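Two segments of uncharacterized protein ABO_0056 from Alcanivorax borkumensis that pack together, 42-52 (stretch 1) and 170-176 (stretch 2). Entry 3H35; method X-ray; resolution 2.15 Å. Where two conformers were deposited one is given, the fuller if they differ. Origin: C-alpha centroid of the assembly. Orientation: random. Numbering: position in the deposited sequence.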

# COMPACT_ATOMS: atom_id res chain seq x y z
N ALA A 42 -7.71 -21.14 -6.55
CA ALA A 42 -7.55 -19.82 -5.87
C ALA A 42 -6.40 -19.85 -4.86
O ALA A 42 -5.54 -18.94 -4.82
CB ALA A 42 -8.84 -19.42 -5.17
N GLN A 43 -6.39 -20.90 -4.04
CA GLN A 43 -5.38 -21.10 -3.01
C GLN A 43 -3.97 -20.99 -3.59
O GLN A 43 -3.09 -20.32 -3.04
CB GLN A 43 -5.57 -22.49 -2.42
CG GLN A 43 -4.60 -22.80 -1.36
CD GLN A 43 -4.93 -24.10 -0.65
OE1 GLN A 43 -6.11 -24.36 -0.34
NE2 GLN A 43 -3.90 -24.94 -0.40
N THR A 44 -3.78 -21.67 -4.72
CA THR A 44 -2.50 -21.74 -5.36
C THR A 44 -2.14 -20.38 -5.91
O THR A 44 -1.02 -19.92 -5.71
CB THR A 44 -2.50 -22.81 -6.49
OG1 THR A 44 -2.91 -24.06 -5.91
CG2 THR A 44 -1.10 -23.00 -7.11
N MSE A 45 -3.08 -19.73 -6.60
CA MSE A 45 -2.83 -18.37 -7.07
C MSE A 45 -2.49 -17.42 -5.92
O MSE A 45 -1.59 -16.60 -6.06
CB MSE A 45 -4.01 -17.83 -7.87
CG MSE A 45 -3.90 -16.33 -8.20
SE MSE A 45 -2.67 -15.88 -9.68
CE MSE A 45 -3.79 -16.48 -11.16
N LEU A 46 -3.16 -17.56 -4.78
CA LEU A 46 -2.91 -16.66 -3.65
C LEU A 46 -1.49 -16.82 -3.15
O LEU A 46 -0.78 -15.83 -2.97
CB LEU A 46 -3.91 -16.86 -2.52
CG LEU A 46 -5.33 -16.31 -2.79
CD1 LEU A 46 -6.32 -16.89 -1.79
CD2 LEU A 46 -5.38 -14.81 -2.80
N VAL A 47 -1.05 -18.07 -2.97
CA VAL A 47 0.29 -18.28 -2.46
C VAL A 47 1.35 -17.93 -3.53
O VAL A 47 2.40 -17.34 -3.19
CB VAL A 47 0.53 -19.70 -1.86
CG1 VAL A 47 -0.54 -20.03 -0.76
CG2 VAL A 47 0.55 -20.73 -2.93
N GLU A 48 1.09 -18.21 -4.81
CA GLU A 48 2.04 -17.77 -5.84
C GLU A 48 2.24 -16.27 -5.82
O GLU A 48 3.35 -15.76 -5.86
CB GLU A 48 1.58 -18.11 -7.24
CG GLU A 48 1.93 -19.49 -7.65
CD GLU A 48 3.42 -19.76 -7.45
OE1 GLU A 48 4.23 -19.04 -8.14
OE2 GLU A 48 3.74 -20.62 -6.57
N ARG A 49 1.11 -15.58 -5.82
CA ARG A 49 1.08 -14.15 -5.98
C ARG A 49 1.67 -13.41 -4.77
O ARG A 49 2.34 -12.40 -4.92
CB ARG A 49 -0.39 -13.79 -6.18
CG ARG A 49 -0.71 -12.44 -6.45
CD ARG A 49 -2.22 -12.30 -6.74
NE ARG A 49 -3.02 -12.21 -5.53
CZ ARG A 49 -4.35 -12.15 -5.54
NH1 ARG A 49 -5.01 -12.26 -6.69
NH2 ARG A 49 -5.02 -12.01 -4.41
N HIS A 50 1.43 -13.90 -3.57
CA HIS A 50 1.86 -13.18 -2.39
C HIS A 50 3.10 -13.75 -1.72
O HIS A 50 3.79 -13.01 -1.07
CB HIS A 50 0.73 -13.06 -1.38
CG HIS A 50 -0.43 -12.28 -1.89
ND1 HIS A 50 -0.31 -10.96 -2.29
CD2 HIS A 50 -1.72 -12.62 -2.11
CE1 HIS A 50 -1.49 -10.52 -2.71
NE2 HIS A 50 -2.36 -11.50 -2.59
N LEU A 51 3.39 -15.05 -1.87
CA LEU A 51 4.53 -15.66 -1.16
C LEU A 51 5.63 -16.05 -2.15
O LEU A 51 6.77 -15.73 -1.92
CB LEU A 51 4.14 -16.91 -0.33
CG LEU A 51 3.18 -16.68 0.84
CD1 LEU A 51 2.94 -18.01 1.58
CD2 LEU A 51 3.68 -15.50 1.75
N ALA A 52 5.29 -16.70 -3.26
CA ALA A 52 6.32 -17.16 -4.20
C ALA A 52 6.96 -15.94 -4.84
O ALA A 52 8.13 -15.99 -5.20
CB ALA A 52 5.74 -18.11 -5.27
N GLN A 170 -2.53 -16.67 7.45
CA GLN A 170 -3.45 -17.43 6.64
C GLN A 170 -2.75 -17.90 5.39
O GLN A 170 -2.87 -19.06 5.02
CB GLN A 170 -4.68 -16.60 6.23
CG GLN A 170 -5.66 -17.39 5.35
CD GLN A 170 -6.90 -16.57 5.02
OE1 GLN A 170 -6.96 -15.36 5.27
NE2 GLN A 170 -7.92 -17.25 4.52
N LEU A 171 -1.97 -17.01 4.76
CA LEU A 171 -1.21 -17.41 3.55
C LEU A 171 -0.14 -18.49 3.85
O LEU A 171 0.03 -19.46 3.08
CB LEU A 171 -0.55 -16.19 2.89
CG LEU A 171 -1.52 -15.32 2.07
CD1 LEU A 171 -0.87 -13.97 1.86
CD2 LEU A 171 -1.91 -16.10 0.76
N TRP A 172 0.58 -18.29 4.95
CA TRP A 172 1.59 -19.26 5.37
C TRP A 172 0.96 -20.62 5.53
O TRP A 172 1.46 -21.59 5.02
CB TRP A 172 2.21 -18.87 6.70
CG TRP A 172 3.56 -19.53 6.90
CD1 TRP A 172 3.84 -20.62 7.67
CD2 TRP A 172 4.78 -19.15 6.27
NE1 TRP A 172 5.18 -20.91 7.57
CE2 TRP A 172 5.78 -20.02 6.72
CE3 TRP A 172 5.13 -18.12 5.38
CZ2 TRP A 172 7.10 -19.92 6.29
CZ3 TRP A 172 6.45 -18.01 4.97
CH2 TRP A 172 7.41 -18.91 5.42
N THR A 173 -0.16 -20.68 6.23
CA THR A 173 -0.87 -21.94 6.41
C THR A 173 -1.35 -22.59 5.11
O THR A 173 -1.27 -23.81 4.96
CB THR A 173 -2.04 -21.77 7.37
OG1 THR A 173 -1.53 -21.35 8.63
CG2 THR A 173 -2.82 -23.09 7.55
N LEU A 174 -1.85 -21.78 4.18
CA LEU A 174 -2.18 -22.31 2.85
C LEU A 174 -0.96 -22.90 2.17
O LEU A 174 -1.07 -23.92 1.51
CB LEU A 174 -2.74 -21.25 1.92
CG LEU A 174 -4.15 -20.73 2.23
CD1 LEU A 174 -4.44 -19.53 1.30
CD2 LEU A 174 -5.21 -21.84 2.13
N MSE A 175 0.19 -22.24 2.30
CA MSE A 175 1.41 -22.67 1.63
C MSE A 175 1.93 -23.98 2.25
O MSE A 175 2.40 -24.83 1.54
CB MSE A 175 2.46 -21.56 1.65
CG MSE A 175 3.88 -21.93 1.20
SE MSE A 175 4.90 -22.83 2.67
CE MSE A 175 4.94 -21.32 3.95
N THR A 176 1.84 -24.13 3.57
CA THR A 176 2.37 -25.31 4.24
C THR A 176 1.30 -26.38 4.15
O THR A 176 0.82 -26.87 5.19
CB THR A 176 2.79 -25.03 5.75
OG1 THR A 176 1.64 -24.87 6.58
CG2 THR A 176 3.68 -23.78 5.90

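What holds the two helices together? Their axes approach to 9.5 Å at 117°, and no hydrogen bond crosses between them, so the contact rests on apolar packing. L171 is its knob: with chi1 m and chi2 t, its side chain sits among L46, V47, H50 and L51. CD2 of L171 lies 3.9 Å from CB of L46, while CD1 of L171 lies 3.7 Å from CB of H50, so the fork of L171 reaches two residues of the facing helix at once.

How do V47 and L51 use their rotamers? Both have chi1 m and point toward the other helix. CG1 of V47 lies 3.7 Å from CB of L174 and 3.8 Å from N of M175, beside the backbone of M175, where the helices run close (CA of V47 to CA of M175, 6.1 Å). L51, with chi2 t, extends CD1 to 3.6 Å from both O of L171 and CB of M175.

Why do some side chains meet the contact only in part? Q43 starts sideways, but its t, t conformation carries CD to 3.6 Å from CD2 of L174. M175 does the reverse: CB packs against L51, while the selenomethionine end leads away.

How does H50 take part? Its CB meets L171, while its ring is held from its own side: NE2 of H50 accepts a hydrogen bond from NH2 of R49, 3.3 Å away, and ND1 is hydrogen-bonded elsewhere in the structure.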